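Local coordinates for periplasmic His/Glu/Gln/Arg/opine family-binding protein (Silicibacter pomeroyi, PDB 3I6V) that binds lysine in the cleft between its two lobes and probably delivers basic amino acids or related solutes to an ABC transporter, at residues A[72-77]-A[82-87]; A[182-185]-A[191-194]; A[114-119]-A[174-179]. All coordinates share one frame; numbering follows the deposited sequence.

In the fold
Read from the N terminus, the three contacts come in series, neither nested nor crossing. Contact 1 closes first, bringing strand 83-89 against the lysine-binding loop that leads into helix 76-79. Beyond that strand the chain moves into the other lobe, where contact 3 spans a long excursion to join the start of helix 116-123 to the glycine-rich return, 176-179. Contact 2 closes last, folding helix 189-204 against strand 180-184. Contacts 1 and 2 share the antiparallel pair 83-89 and 180-184. Contacts 1 and 3 both touch the ligand, and separately Ile-74 is joined by backbone hydrogen bonds to Gly-178 and Gly-179; contacts 2 and 3 merely adjoin in sequence.

Contact 1: residues A[72-77]-A[82-87]; sequences MSITDE and IDFTQN. With NA (sodium ion), chain C; LYS (lysine), chain B.
Ile-82 opens the contact by laying its CD1 4.0 Å from Met-72 SD. Its backbone O, meanwhile, binds the sodium ion at 2.4 Å. Asp-83 adds OD1 to the same metal, and Asp-79 and Glu-186 complete the protein's share of the site. Phe-84 then offers its ring to four residues of 72-77. Ile-74 lies over one face in a CH-pi contact, with CA 3.9 Å from the centroid of the Phe-84 ring and only 6° off the ring normal. The branches of Ile-74 reach back along Phe-84, bringing its CG1 3.7 Å from Phe-84 CD2. Met-72 arrives differently: with CG anti to the backbone N (chi1 -176°), its chain extends to the ring edge, where CG lies in plane and SD takes an oblique Met-aromatic position, 3.9 Å from Phe-84 CE2. In this solute-binding fold the strand thus backs the loop that holds the ligand. On that loop Ser-73 N donates to the carboxylate O of the bound lysine at 2.8 Å (164°), and Ser-73 OG accepts from the ligand's amino N. Ser-73 O, close to the Phe-84 ring, is itself hydrogen-bonded by Arg-78, and Thr-75 N-caps the helix that follows. At Thr-85 the backbone O comes 3.5 Å from Ile-74 CD1, while Thr-85 OG1 bonds to Gln-86 O. The chain changes direction at Gln-86, whose amide end is held by Lys-203 and Thr-200. Asn-87 receives the same methyl, its CB 3.9 Å from Ile-74 CD1, and bonds through OD1 to Tyr-223.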
ATOM      1  N   MET A  72      -3.500  -1.252   0.189  1.00 20.46           N
ATOM      2  CA  MET A  72      -3.806  -2.616   0.697  1.00 19.82           C
ATOM      3  C   MET A  72      -4.160  -3.516  -0.494  1.00 19.58           C
ATOM      4  O   MET A  72      -5.125  -3.226  -1.192  1.00 19.55           O
ATOM      5  CB  MET A  72      -5.006  -2.587   1.659  1.00 18.15           C
ATOM      6  CG  MET A  72      -5.361  -3.985   2.345  1.00 18.14           C
ATOM      7  SD  MET A  72      -6.660  -3.907   3.591  1.00 10.30           S
ATOM      8  CE  MET A  72      -5.664  -3.410   4.975  1.00 24.43           C
ATOM      9  N   SER A  73      -3.386  -4.580  -0.701  1.00 18.77           N
ATOM     10  CA  SER A  73      -3.683  -5.563  -1.728  1.00 19.54           C
ATOM     11  C   SER A  73      -4.946  -6.338  -1.417  1.00 18.86           C
ATOM     12  O   SER A  73      -5.206  -6.714  -0.254  1.00 18.31           O
ATOM     13  CB  SER A  73      -2.532  -6.563  -1.848  1.00 20.22           C
ATOM     14  OG  SER A  73      -1.378  -5.905  -2.384  1.00 19.84           O
ATOM     15  N   ILE A  74      -5.720  -6.589  -2.463  1.00 18.76           N
ATOM     16  CA  ILE A  74      -6.919  -7.423  -2.352  1.00 17.82           C
ATOM     17  C   ILE A  74      -6.438  -8.873  -2.172  1.00 18.55           C
ATOM     18  O   ILE A  74      -5.685  -9.350  -2.998  1.00 19.57           O
ATOM     19  CB  ILE A  74      -7.749  -7.317  -3.623  1.00 18.88           C
ATOM     20  CG1 ILE A  74      -8.356  -5.929  -3.742  1.00 17.57           C
ATOM     21  CG2 ILE A  74      -8.932  -8.357  -3.603  1.00 16.54           C
ATOM     22  CD1 ILE A  74      -8.741  -5.548  -5.212  1.00 20.56           C
ATOM     23  N   THR A  75      -6.818  -9.553  -1.084  1.00 18.02           N
ATOM     24  CA  THR A  75      -6.451 -10.965  -0.918  1.00 18.29           C
ATOM     25  C   THR A  75      -7.627 -11.760  -0.355  1.00 19.22           C
ATOM     26  O   THR A  75      -8.538 -11.194   0.280  1.00 19.34           O
ATOM     27  CB  THR A  75      -5.286 -11.189   0.049  1.00 17.78           C
ATOM     28  OG1 THR A  75      -5.746 -10.922   1.385  1.00 18.73           O
ATOM     29  CG2 THR A  75      -4.083 -10.281  -0.299  1.00 17.43           C
ATOM     30  N   ASP A  76      -7.582 -13.077  -0.558  1.00 20.53           N
ATOM     31  CA  ASP A  76      -8.667 -13.979  -0.103  1.00 21.31           C
ATOM     32  C   ASP A  76      -8.692 -13.992   1.404  1.00 20.13           C
ATOM     33  O   ASP A  76      -9.758 -14.022   1.997  1.00 18.33           O
ATOM     34  CB  ASP A  76      -8.474 -15.429  -0.591  1.00 23.02           C
ATOM     35  CG  ASP A  76      -8.746 -15.586  -2.089  1.00 29.19           C
ATOM     36  OD1 ASP A  76      -9.395 -14.702  -2.690  1.00 32.49           O
ATOM     37  OD2 ASP A  76      -8.293 -16.593  -2.678  1.00 34.51           O
ATOM     38  N   GLU A  77      -7.502 -13.947   2.013  1.00 19.70           N
ATOM     39  CA  GLU A  77      -7.392 -13.957   3.481  1.00 19.29           C
ATOM     40  C   GLU A  77      -8.065 -12.733   4.101  1.00 19.16           C
ATOM     41  O   GLU A  77      -8.714 -12.829   5.170  1.00 19.00           O
ATOM     42  CB  GLU A  77      -5.902 -14.080   3.922  1.00 19.65           C
ATOM     43  CG  GLU A  77      -5.675 -13.722   5.409  1.00 22.70           C
ATOM     44  CD  GLU A  77      -4.276 -14.056   5.907  1.00 24.01           C
ATOM     45  OE1 GLU A  77      -3.424 -14.503   5.097  1.00 21.70           O
ATOM     46  OE2 GLU A  77      -4.039 -13.861   7.113  1.00 23.01           O
ATOM     47  N   ILE A  82     -13.253  -8.465   5.689  1.00 17.90           N
ATOM     48  CA  ILE A  82     -13.720  -7.219   5.080  1.00 18.01           C
ATOM     49  C   ILE A  82     -14.052  -7.482   3.613  1.00 17.73           C
ATOM     50  O   ILE A  82     -13.747  -8.573   3.129  1.00 17.12           O
ATOM     51  CB  ILE A  82     -12.627  -6.079   5.167  1.00 17.41           C
ATOM     52  CG1 ILE A  82     -11.360  -6.488   4.433  1.00 18.15           C
ATOM     53  CG2 ILE A  82     -12.330  -5.717   6.650  1.00 19.50           C
ATOM     54  CD1 ILE A  82     -10.366  -5.299   4.171  1.00 20.87           C
ATOM     55  N   ASP A  83     -14.613  -6.489   2.918  1.00 17.20           N
ATOM     56  CA  ASP A  83     -14.887  -6.577   1.477  1.00 18.76           C
ATOM     57  C   ASP A  83     -14.105  -5.513   0.706  1.00 19.30           C
ATOM     58  O   ASP A  83     -13.907  -4.402   1.196  1.00 20.10           O
ATOM     59  CB  ASP A  83     -16.380  -6.376   1.199  1.00 17.92           C
ATOM     60  CG  ASP A  83     -17.209  -7.670   1.340  1.00 21.09           C
ATOM     61  OD1 ASP A  83     -16.675  -8.798   1.548  1.00 22.55           O
ATOM     62  OD2 ASP A  83     -18.451  -7.539   1.282  1.00 25.53           O
ATOM     63  N   PHE A  84     -13.662  -5.850  -0.495  1.00 19.25           N
ATOM     64  CA  PHE A  84     -12.856  -4.911  -1.307  1.00 19.21           C
ATOM     65  C   PHE A  84     -13.647  -4.378  -2.509  1.00 19.48           C
ATOM     66  O   PHE A  84     -14.499  -5.091  -3.053  1.00 18.72           O
ATOM     67  CB  PHE A  84     -11.610  -5.613  -1.838  1.00 19.14           C
ATOM     68  CG  PHE A  84     -10.557  -5.883  -0.793  1.00 19.07           C
ATOM     69  CD1 PHE A  84     -10.475  -7.135  -0.192  1.00 18.37           C
ATOM     70  CD2 PHE A  84      -9.618  -4.893  -0.451  1.00 21.59           C
ATOM     71  CE1 PHE A  84      -9.495  -7.416   0.769  1.00 20.07           C
ATOM     72  CE2 PHE A  84      -8.612  -5.152   0.499  1.00 21.17           C
ATOM     73  CZ  PHE A  84      -8.548  -6.409   1.112  1.00 20.75           C
ATOM     74  N   THR A  85     -13.366  -3.138  -2.917  1.00 19.26           N
ATOM     75  CA  THR A  85     -13.721  -2.661  -4.263  1.00 19.34           C
ATOM     76  C   THR A  85     -12.867  -3.414  -5.264  1.00 19.34           C
ATOM     77  O   THR A  85     -11.970  -4.158  -4.873  1.00 19.39           O
ATOM     78  CB  THR A  85     -13.417  -1.123  -4.432  1.00 19.20           C
ATOM     79  OG1 THR A  85     -12.000  -0.879  -4.302  1.00 19.21           O
ATOM     80  CG2 THR A  85     -14.170  -0.298  -3.425  1.00 16.32           C
ATOM     81  N   GLN A  86     -13.101  -3.190  -6.557  1.00 19.60           N
ATOM     82  CA  GLN A  86     -12.152  -3.563  -7.580  1.00 20.32           C
ATOM     83  C   GLN A  86     -10.807  -2.863  -7.308  1.00 20.57           C
ATOM     84  O   GLN A  86     -10.760  -1.876  -6.562  1.00 19.67           O
ATOM     85  CB  GLN A  86     -12.678  -3.090  -8.951  1.00 21.28           C
ATOM     86  CG  GLN A  86     -12.773  -1.547  -9.034  1.00 21.80           C
ATOM     87  CD  GLN A  86     -13.468  -1.113 -10.307  1.00 24.00           C
ATOM     88  OE1 GLN A  86     -12.950  -1.293 -11.415  1.00 25.46           O
ATOM     89  NE2 GLN A  86     -14.649  -0.578 -10.153  1.00 22.84           N
ATOM     90  N   ASN A  87      -9.730  -3.341  -7.927  1.00 20.79           N
ATOM     91  CA  ASN A  87      -8.456  -2.667  -7.730  1.00 22.28           C
ATOM     92  C   ASN A  87      -8.451  -1.223  -8.345  1.00 22.35           C
ATOM     93  O   ASN A  87      -9.241  -0.908  -9.253  1.00 21.43           O
ATOM     94  CB  ASN A  87      -7.237  -3.526  -8.128  1.00 21.58           C
ATOM     95  CG  ASN A  87      -7.200  -3.947  -9.627  1.00 24.79           C
ATOM     96  OD1 ASN A  87      -7.605  -3.216 -10.549  1.00 26.68           O
ATOM     97  ND2 ASN A  87      -6.644  -5.124  -9.856  1.00 23.34           N
TER
HETATM   98 NA    NA C 279     -15.289 -10.413   2.669  1.00 17.71          NA
HETATM   99  N   LYS B   1       0.194  -4.177  -0.706  1.00 19.25           N
HETATM  100  CA  LYS B   1       0.841  -4.924   0.423  1.00 19.15           C
HETATM  101  C   LYS B   1      -0.198  -5.570   1.312  1.00 19.85           C
HETATM  102  O   LYS B   1      -1.392  -5.297   1.128  1.00 20.69           O
HETATM  103  CB  LYS B   1       1.738  -3.976   1.257  1.00 18.75           C
HETATM  104  CG  LYS B   1       0.989  -2.891   2.033  1.00 17.98           C
HETATM  105  CD  LYS B   1       2.013  -1.958   2.767  1.00 20.74           C
HETATM  106  CE  LYS B   1       1.318  -0.863   3.658  1.00 20.73           C
HETATM  107  NZ  LYS B   1       2.384   0.087   4.261  1.00 20.25           N
HETATM  108  OXT LYS B   1       0.145  -6.356   2.242  1.00 20.47           O

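Contact 2: residues A[182-185]-A[191-194]; sequences MGLR and LRGK
Leu-184 spreads its two methyls over neighbouring residues of helix 189-204: CD2 reaches Leu-191 and also lies by Arg-192 N, while CD1 meets the CB and CG of Arg-192. The fork is set by an unusual second torsion, chi2 96°, well away from a staggered value. CD2 meets the branch point of Leu-191, 3.7 Å from its CG, and the two leucines lie roughly perpendicular. Leu-191 holds CG anti to its own backbone N (chi1 -174°), which brings CG and CD2 up to the strand. Arg-192 is touched near its base, with its CB 4.0 Å from Leu-184 CD1. Its chain then runs out extended and bends at chi3 (58°), and Arg-192 NE donates to a water oxygen at 2.8 Å that lies in the guanidinium plane. The same water stands 2.9 Å from Arg-185 O, a polar bridge beside the apolar pair. With an alanine in place of Leu-184 both methyls would go, which would probably open a gap between strand and helix and leave Leu-191 without its partner. The direct contact has no polar pair, so it rests on shape and apolar fit, with a water beside it; the arginine lends its aliphatic stem and carries its guanidinium past the leucines, where it has a weak, long pairing with Asp-83.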
ATOM      1  N   MET A 182      -9.857  -0.651  -2.216  1.00 19.52           N
ATOM      2  CA  MET A 182     -10.353  -0.067  -0.955  1.00 19.84           C
ATOM      3  C   MET A 182     -11.044  -1.143  -0.180  1.00 19.88           C
ATOM      4  O   MET A 182     -11.804  -1.963  -0.765  1.00 19.19           O
ATOM      5  CB  MET A 182     -11.392   1.065  -1.199  1.00 19.23           C
ATOM      6  CG  MET A 182     -10.872   2.314  -1.943  1.00 23.29           C
ATOM      7  SD  MET A 182     -12.134   3.607  -2.352  1.00 18.09           S
ATOM      8  CE  MET A 182     -12.927   3.613  -0.748  1.00 18.29           C
ATOM      9  N   GLY A 183     -10.846  -1.116   1.127  1.00 18.91           N
ATOM     10  CA  GLY A 183     -11.496  -2.055   2.022  1.00 19.03           C
ATOM     11  C   GLY A 183     -12.663  -1.373   2.721  1.00 19.83           C
ATOM     12  O   GLY A 183     -12.590  -0.195   3.062  1.00 19.16           O
ATOM     13  N   LEU A 184     -13.760  -2.099   2.901  1.00 19.38           N
ATOM     14  CA  LEU A 184     -14.920  -1.610   3.649  1.00 19.50           C
ATOM     15  C   LEU A 184     -15.506  -2.730   4.482  1.00 19.46           C
ATOM     16  O   LEU A 184     -15.228  -3.905   4.216  1.00 18.96           O
ATOM     17  CB  LEU A 184     -16.030  -1.130   2.705  1.00 19.37           C
ATOM     18  CG  LEU A 184     -15.672   0.097   1.857  1.00 20.94           C
ATOM     19  CD1 LEU A 184     -15.178  -0.379   0.492  1.00 17.44           C
ATOM     20  CD2 LEU A 184     -16.921   0.956   1.713  1.00 20.74           C
ATOM     21  N   ARG A 185     -16.377  -2.381   5.430  1.00 18.59           N
ATOM     22  CA  ARG A 185     -17.023  -3.416   6.237  1.00 19.06           C
ATOM     23  C   ARG A 185     -17.905  -4.256   5.317  1.00 19.15           C
ATOM     24  O   ARG A 185     -18.440  -3.744   4.318  1.00 17.81           O
ATOM     25  CB  ARG A 185     -17.894  -2.832   7.365  1.00 19.66           C
ATOM     26  CG  ARG A 185     -17.098  -2.221   8.578  1.00 19.46           C
ATOM     27  CD  ARG A 185     -18.102  -1.596   9.614  1.00 20.95           C
ATOM     28  NE  ARG A 185     -18.732  -0.372   9.065  1.00 20.56           N
ATOM     29  CZ  ARG A 185     -18.124   0.819   9.017  1.00 22.24           C
ATOM     30  NH1 ARG A 185     -16.878   0.960   9.492  1.00 20.64           N
ATOM     31  NH2 ARG A 185     -18.750   1.866   8.486  1.00 20.97           N
ATOM     32  N   LEU A 191     -22.324   1.508   0.125  1.00 23.74           N
ATOM     33  CA  LEU A 191     -21.131   2.397   0.015  1.00 23.02           C
ATOM     34  C   LEU A 191     -20.042   1.838  -0.907  1.00 22.76           C
ATOM     35  O   LEU A 191     -19.427   2.576  -1.707  1.00 22.48           O
ATOM     36  CB  LEU A 191     -20.564   2.677   1.402  1.00 22.17           C
ATOM     37  CG  LEU A 191     -19.413   3.707   1.487  1.00 23.46           C
ATOM     38  CD1 LEU A 191     -19.846   5.058   0.902  1.00 25.11           C
ATOM     39  CD2 LEU A 191     -19.020   3.868   2.951  1.00 25.27           C
ATOM     40  N   ARG A 192     -19.806   0.517  -0.825  1.00 22.30           N
ATOM     41  CA  ARG A 192     -18.792  -0.126  -1.653  1.00 21.54           C
ATOM     42  C   ARG A 192     -19.187  -0.000  -3.113  1.00 22.51           C
ATOM     43  O   ARG A 192     -18.330   0.249  -3.969  1.00 23.09           O
ATOM     44  CB  ARG A 192     -18.609  -1.610  -1.247  1.00 21.93           C
ATOM     45  CG  ARG A 192     -17.669  -2.440  -2.162  1.00 19.00           C
ATOM     46  CD  ARG A 192     -17.267  -3.794  -1.488  1.00 17.67           C
ATOM     47  NE  ARG A 192     -18.481  -4.582  -1.155  1.00 20.05           N
ATOM     48  CZ  ARG A 192     -19.182  -5.289  -2.039  1.00 21.67           C
ATOM     49  NH1 ARG A 192     -18.824  -5.305  -3.314  1.00 22.03           N
ATOM     50  NH2 ARG A 192     -20.270  -5.960  -1.654  1.00 22.57           N
ATOM     51  N   GLY A 193     -20.485  -0.169  -3.398  1.00 23.02           N
ATOM     52  CA  GLY A 193     -21.007  -0.015  -4.753  1.00 23.56           C
ATOM     53  C   GLY A 193     -20.796   1.411  -5.305  1.00 23.76           C
ATOM     54  O   GLY A 193     -20.446   1.565  -6.459  1.00 24.80           O
ATOM     55  N   LYS A 194     -20.998   2.436  -4.478  1.00 24.11           N
ATOM     56  CA  LYS A 194     -20.709   3.843  -4.871  1.00 24.87           C
ATOM     57  C   LYS A 194     -19.243   4.045  -5.233  1.00 24.64           C
ATOM     58  O   LYS A 194     -18.903   4.638  -6.278  1.00 24.00           O
ATOM     59  CB  LYS A 194     -21.121   4.825  -3.761  1.00 25.15           C
ATOM     60  CG  LYS A 194     -22.620   5.076  -3.704  1.00 27.40           C
ATOM     61  CD  LYS A 194     -23.032   5.693  -2.358  1.00 28.49           C
ATOM     62  CE  LYS A 194     -24.541   5.940  -2.349  1.00 33.26           C
ATOM     63  NZ  LYS A 194     -24.903   6.843  -1.251  1.00 35.85           N
TER
HETATM   64  O   HOH W   1     -19.246  -4.229   1.546  1.00 20.36           O

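Contact 3: residues A[114-119]-A[174-179]; sequences ATIQAG and VPLGGG. With LYS (lysine), chain B.
Ile-116 and Leu-176 form an apolar contact between the first turn of helix 116-123 and the loop that leaves strand 172-175, a return connection toward the other lobe in this type II periplasmic-binding fold. The two side chains run antiparallel alongside each other. At the tip of Ile-116, CD1 rests 3.7 Å from Leu-176 CB and 3.6 Å from Leu-176 O, while Leu-176 CD1 lies against the first turn, 4.2 Å from Gln-117 CA. Ile-116 places CG1 between its backbone N and carbonyl carbon (chi1 61°), which aims CD1 at the loop. Gly-177, with a positive phi of 88°, passes close to that methyl; a beta carbon there would clash with Ile-116 CD1, so the lack of a side chain matters. The helix start also faces the ligand. Ile-116 N donates to the lysine OXT at 2.8 Å (158°), and this amide at the helix N terminus would probably favour the negative carboxylate. Thr-115 caps that end, its OG1 accepting from Ala-118 N at 3.0 Å. Gln-117 bends so that OE1 lies 3.4 Å from the lysine CB, and its NE2 bonds to Ser-94. Leu-176 also leans on Tyr-120 of the helix and Phe-150 of strand 148-152, while Ile-116 touches Ser-73 and Thr-75 across the cleft, just before helix 76-79.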
ATOM      1  N   ALA A 114       1.712  -7.761   9.123  1.00 20.81           N
ATOM      2  CA  ALA A 114       0.376  -7.853   8.505  1.00 20.30           C
ATOM      3  C   ALA A 114       0.349  -7.484   7.018  1.00 19.36           C
ATOM      4  O   ALA A 114      -0.586  -6.817   6.573  1.00 18.67           O
ATOM      5  CB  ALA A 114      -0.690  -6.984   9.307  1.00 19.57           C
ATOM      6  N   THR A 115       1.368  -7.900   6.260  1.00 18.99           N
ATOM      7  CA  THR A 115       1.374  -7.648   4.815  1.00 19.41           C
ATOM      8  C   THR A 115       1.556  -8.959   4.036  1.00 18.75           C
ATOM      9  O   THR A 115       1.982  -9.983   4.594  1.00 17.94           O
ATOM     10  CB  THR A 115       2.528  -6.698   4.380  1.00 18.97           C
ATOM     11  OG1 THR A 115       3.775  -7.264   4.747  1.00 18.85           O
ATOM     12  CG2 THR A 115       2.362  -5.260   4.993  1.00 18.96           C
ATOM     13  N   ILE A 116       1.282  -8.908   2.738  1.00 19.15           N
ATOM     14  CA  ILE A 116       1.483 -10.096   1.904  1.00 18.45           C
ATOM     15  C   ILE A 116       2.970 -10.396   1.839  1.00 18.68           C
ATOM     16  O   ILE A 116       3.370 -11.561   1.719  1.00 17.65           O
ATOM     17  CB  ILE A 116       0.854  -9.928   0.516  1.00 18.91           C
ATOM     18  CG1 ILE A 116       1.487  -8.752  -0.243  1.00 17.79           C
ATOM     19  CG2 ILE A 116      -0.665  -9.714   0.671  1.00 18.60           C
ATOM     20  CD1 ILE A 116       0.793  -8.378  -1.537  1.00 20.85           C
ATOM     21  N   GLN A 117       3.790  -9.341   1.961  1.00 19.69           N
ATOM     22  CA  GLN A 117       5.264  -9.508   1.909  1.00 18.34           C
ATOM     23  C   GLN A 117       5.747 -10.255   3.129  1.00 19.10           C
ATOM     24  O   GLN A 117       6.531 -11.212   3.010  1.00 20.00           O
ATOM     25  CB  GLN A 117       5.992  -8.161   1.720  1.00 19.11           C
ATOM     26  CG  GLN A 117       5.850  -7.601   0.286  1.00 17.61           C
ATOM     27  CD  GLN A 117       4.545  -6.831   0.094  1.00 17.70           C
ATOM     28  OE1 GLN A 117       3.817  -6.599   1.067  1.00 18.07           O
ATOM     29  NE2 GLN A 117       4.236  -6.440  -1.158  1.00 19.49           N
ATOM     30  N   ALA A 118       5.261  -9.867   4.305  1.00 18.58           N
ATOM     31  CA  ALA A 118       5.550 -10.651   5.504  1.00 18.28           C
ATOM     32  C   ALA A 118       5.072 -12.111   5.355  1.00 18.84           C
ATOM     33  O   ALA A 118       5.791 -13.017   5.732  1.00 18.40           O
ATOM     34  CB  ALA A 118       4.912 -10.026   6.755  1.00 17.79           C
ATOM     35  N   GLY A 119       3.874 -12.330   4.839  1.00 18.57           N
ATOM     36  CA  GLY A 119       3.382 -13.719   4.618  1.00 20.29           C
ATOM     37  C   GLY A 119       4.300 -14.553   3.712  1.00 20.62           C
ATOM     38  O   GLY A 119       4.579 -15.722   3.995  1.00 20.76           O
ATOM     39  N   VAL A 174       8.838 -10.380  -7.406  1.00 32.36           N
ATOM     40  CA  VAL A 174       7.874 -11.443  -7.082  1.00 31.43           C
ATOM     41  C   VAL A 174       6.463 -10.851  -7.204  1.00 31.85           C
ATOM     42  O   VAL A 174       6.145  -9.837  -6.558  1.00 30.17           O
ATOM     43  CB  VAL A 174       8.085 -12.000  -5.649  1.00 31.19           C
ATOM     44  CG1 VAL A 174       7.120 -13.168  -5.344  1.00 31.59           C
ATOM     45  CG2 VAL A 174       9.542 -12.422  -5.414  1.00 32.27           C
ATOM     46  N   PRO A 175       5.588 -11.476  -8.019  1.00 31.99           N
ATOM     47  CA  PRO A 175       4.214 -10.939  -8.083  1.00 32.04           C
ATOM     48  C   PRO A 175       3.413 -11.392  -6.859  1.00 31.58           C
ATOM     49  O   PRO A 175       3.401 -12.579  -6.546  1.00 31.76           O
ATOM     50  CB  PRO A 175       3.646 -11.544  -9.386  1.00 32.88           C
ATOM     51  CG  PRO A 175       4.840 -12.210 -10.087  1.00 33.46           C
ATOM     52  CD  PRO A 175       5.779 -12.600  -8.951  1.00 32.82           C
ATOM     53  N   LEU A 176       2.773 -10.468  -6.140  1.00 30.61           N
ATOM     54  CA  LEU A 176       1.984 -10.861  -4.969  1.00 30.00           C
ATOM     55  C   LEU A 176       0.731 -10.048  -4.908  1.00 30.12           C
ATOM     56  O   LEU A 176       0.798  -8.816  -5.061  1.00 29.30           O
ATOM     57  CB  LEU A 176       2.784 -10.646  -3.656  1.00 29.34           C
ATOM     58  CG  LEU A 176       3.872 -11.610  -3.243  1.00 27.12           C
ATOM     59  CD1 LEU A 176       4.565 -11.132  -1.925  1.00 22.61           C
ATOM     60  CD2 LEU A 176       3.301 -13.059  -3.063  1.00 24.93           C
ATOM     61  N   GLY A 177      -0.420 -10.719  -4.707  1.00 29.38           N
ATOM     62  CA  GLY A 177      -1.653 -10.016  -4.338  1.00 27.78           C
ATOM     63  C   GLY A 177      -2.458  -9.537  -5.533  1.00 28.62           C
ATOM     64  O   GLY A 177      -1.971  -9.561  -6.666  1.00 27.96           O
ATOM     65  N   GLY A 178      -3.686  -9.081  -5.279  1.00 28.06           N
ATOM     66  CA  GLY A 178      -4.635  -8.796  -6.343  1.00 27.28           C
ATOM     67  C   GLY A 178      -4.730  -7.354  -6.835  1.00 26.43           C
ATOM     68  O   GLY A 178      -5.745  -6.964  -7.397  1.00 26.47           O
ATOM     69  N   GLY A 179      -3.686  -6.561  -6.655  1.00 25.03           N
ATOM     70  CA  GLY A 179      -3.835  -5.144  -6.943  1.00 23.27           C
ATOM     71  C   GLY A 179      -4.358  -4.478  -5.671  1.00 22.75           C
ATOM     72  O   GLY A 179      -4.969  -5.130  -4.833  1.00 21.28           O
TER
HETATM   73  N   LYS B   1       0.194  -4.177  -0.706  1.00 19.25           N
HETATM   74  CA  LYS B   1       0.841  -4.924   0.423  1.00 19.15           C
HETATM   75  C   LYS B   1      -0.198  -5.570   1.312  1.00 19.85           C
HETATM   76  O   LYS B   1      -1.392  -5.297   1.128  1.00 20.69           O
HETATM   77  CB  LYS B   1       1.738  -3.976   1.257  1.00 18.75           C
HETATM   78  CG  LYS B   1       0.989  -2.891   2.033  1.00 17.98           C
HETATM   79  CD  LYS B   1       2.013  -1.958   2.767  1.00 20.74           C
HETATM   80  CE  LYS B   1       1.318  -0.863   3.658  1.00 20.73           C
HETATM   81  NZ  LYS B   1       2.384   0.087   4.261  1.00 20.25           N
HETATM   82  OXT LYS B   1       0.145  -6.356   2.242  1.00 20.47           O